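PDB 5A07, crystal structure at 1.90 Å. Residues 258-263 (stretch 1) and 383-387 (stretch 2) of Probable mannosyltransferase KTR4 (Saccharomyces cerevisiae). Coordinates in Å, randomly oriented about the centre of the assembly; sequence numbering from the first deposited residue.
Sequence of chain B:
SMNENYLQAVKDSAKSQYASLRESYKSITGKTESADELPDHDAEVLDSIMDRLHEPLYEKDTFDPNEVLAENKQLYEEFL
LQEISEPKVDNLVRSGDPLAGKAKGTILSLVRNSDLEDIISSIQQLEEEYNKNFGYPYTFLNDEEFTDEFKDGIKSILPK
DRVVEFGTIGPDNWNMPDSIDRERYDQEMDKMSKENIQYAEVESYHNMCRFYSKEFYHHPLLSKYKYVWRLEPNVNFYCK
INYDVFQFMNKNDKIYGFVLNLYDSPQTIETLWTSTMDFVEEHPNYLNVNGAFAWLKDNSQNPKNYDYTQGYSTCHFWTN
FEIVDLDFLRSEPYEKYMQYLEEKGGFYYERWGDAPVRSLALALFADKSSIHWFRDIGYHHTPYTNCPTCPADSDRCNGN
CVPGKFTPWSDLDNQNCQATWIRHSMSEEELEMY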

# COMPACT_ATOMS: atom_id res chain seq x y z
N PHE B 258 -2.49 6.16 -0.52
CA PHE B 258 -2.99 5.09 0.28
C PHE B 258 -4.28 5.52 0.97
O PHE B 258 -4.60 6.71 1.06
N VAL B 259 -5.00 4.53 1.45
CA VAL B 259 -6.19 4.73 2.28
C VAL B 259 -6.15 4.19 3.71
O VAL B 259 -6.85 4.76 4.62
N LEU B 260 -5.42 3.09 3.91
CA LEU B 260 -5.41 2.38 5.14
C LEU B 260 -3.94 2.10 5.54
O LEU B 260 -3.10 1.88 4.68
N ASN B 261 -3.66 2.07 6.84
CA ASN B 261 -2.27 2.08 7.36
C ASN B 261 -2.30 1.20 8.60
O ASN B 261 -2.96 1.53 9.56
N LEU B 262 -1.58 0.09 8.58
CA LEU B 262 -1.72 -0.97 9.53
C LEU B 262 -0.37 -1.47 10.10
O LEU B 262 0.68 -1.33 9.50
N TYR B 263 -0.49 -2.15 11.20
CA TYR B 263 0.57 -2.97 11.75
C TYR B 263 0.54 -4.31 10.98
O TYR B 263 -0.52 -4.78 10.57
N PRO B 383 -10.59 -6.98 6.69
CA PRO B 383 -11.66 -6.56 7.59
C PRO B 383 -11.72 -5.04 7.89
O PRO B 383 -12.36 -4.64 8.87
N TYR B 384 -11.15 -4.20 7.04
CA TYR B 384 -10.98 -2.78 7.41
C TYR B 384 -11.59 -1.87 6.40
O TYR B 384 -11.63 -2.15 5.18
N THR B 385 -12.01 -0.71 6.89
CA THR B 385 -12.70 0.27 6.08
C THR B 385 -12.20 1.68 6.37
O THR B 385 -12.04 2.04 7.54
N ASN B 386 -11.94 2.46 5.31
CA ASN B 386 -11.79 3.89 5.40
C ASN B 386 -13.14 4.50 4.97
O ASN B 386 -13.49 4.41 3.78
N CYS B 387 -13.86 5.11 5.90
CA CYS B 387 -15.20 5.62 5.63
C CYS B 387 -15.30 7.08 6.11
O CYS B 387 -15.46 7.30 7.32

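The two stretches meet through van der Waals packing of side chains against each other and against backbone, with no hydrogen bond between them, and together they bury a modest 278 Å². Phe258 opens stretch 1 with its ring (chi1 p) out of reach of stretch 2, so the contact begins at the next residue.

Val259 directs its CA-to-CB bond toward the partner, in the m rotamer. Its short, branched side chain suits a place where the backbones come near: the CA atoms of Val259 and Asn386 lie 6.5 Å apart. Val259 CB comes within 4.2 Å of Asn386 ND2, and Val259 O lies 3.9 Å from Asn386 CB. Asn386, chi1 t, also points toward stretch 1, but these are van der Waals contacts; its ND2 is hydrogen-bonded elsewhere in the structure, so that nitrogen can lie beside Val259 without needing a polar partner there.

Leu260 also points inward, with chi1 m and chi2 t, and its longer side chain spans several residues of the opposing strand. Leu260 CD1 packs 4.2 Å from Tyr384 CB and also lies 4.2 Å from Asn386 N, and Leu260 CD2 lies 3.9 Å from Asn386 N and 4.0 Å from Thr385 C. It thus covers backbone at Thr385, whose own side chain points away.

Asn261 takes no part; it is out of reach, chi1 t, and its OD1 finds a hydrogen bond elsewhere in the structure.

Leu262 returns to the contact, again m and t. Its CD2 sits over one face of the Tyr384 ring, 4.2 Å from the ring centroid and 20° off the normal, a CH-pi contact, while Leu262 CD1 approaches Tyr384 CE2 at 3.6 Å. A branched aliphatic residue serves well against a flat aromatic surface, and the CA-to-CB bond of Tyr384, chi1 m, points toward stretch 1. Tyr263 then lies beyond the contact.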

# COMPACT_ATOMS: atom_id res chain seq x y z
CB PHE B 258 -1.94 4.62 1.30
CG PHE B 258 -1.75 5.56 2.49
CD1 PHE B 258 -0.93 6.64 2.40
CD2 PHE B 258 -2.41 5.34 3.67
CE1 PHE B 258 -0.76 7.50 3.49
CE2 PHE B 258 -2.26 6.20 4.75
CZ PHE B 258 -1.44 7.28 4.64
CB VAL B 259 -7.52 4.27 1.61
CG1 VAL B 259 -7.87 5.09 0.40
CG2 VAL B 259 -7.49 2.80 1.25
CB LEU B 260 -6.22 1.05 5.05
CG LEU B 260 -7.73 1.30 4.98
CD1 LEU B 260 -8.53 0.12 4.43
CD2 LEU B 260 -8.25 1.73 6.35
CB ASN B 261 -1.97 3.56 7.68
CG ASN B 261 -0.52 3.84 7.96
OD1 ASN B 261 0.12 3.19 8.82
ND2 ASN B 261 0.00 4.85 7.27
CB LEU B 262 -2.36 -2.23 8.87
CG LEU B 262 -3.71 -2.12 8.13
CD1 LEU B 262 -4.14 -3.50 7.58
CD2 LEU B 262 -4.75 -1.57 9.07
CB TYR B 263 0.38 -3.21 13.22
CG TYR B 263 0.69 -2.00 14.05
CD1 TYR B 263 -0.26 -0.99 14.22
CD2 TYR B 263 1.93 -1.82 14.60
CE1 TYR B 263 0.03 0.17 14.97
CE2 TYR B 263 2.26 -0.64 15.33
CZ TYR B 263 1.29 0.34 15.52
OH TYR B 263 1.60 1.52 16.20
CB PRO B 383 -11.26 -7.23 8.89
CG PRO B 383 -9.78 -7.17 8.91
CD PRO B 383 -9.35 -7.29 7.45
CB TYR B 384 -9.49 -2.49 7.57
CG TYR B 384 -8.75 -3.31 8.63
CD1 TYR B 384 -9.10 -3.24 9.95
CD2 TYR B 384 -7.73 -4.15 8.29
CE1 TYR B 384 -8.48 -4.02 10.88
CE2 TYR B 384 -7.03 -4.91 9.21
CZ TYR B 384 -7.41 -4.82 10.51
OH TYR B 384 -6.82 -5.56 11.45
CB THR B 385 -14.21 0.26 6.37
OG1 THR B 385 -14.75 -1.03 6.03
CG2 THR B 385 -14.93 1.21 5.54
CB ASN B 386 -10.69 4.38 4.44
CG ASN B 386 -10.55 5.88 4.45
OD1 ASN B 386 -10.34 6.50 5.53
ND2 ASN B 386 -10.65 6.48 3.27
CB CYS B 387 -16.25 4.77 6.34
SG CYS B 387 -17.93 5.30 5.84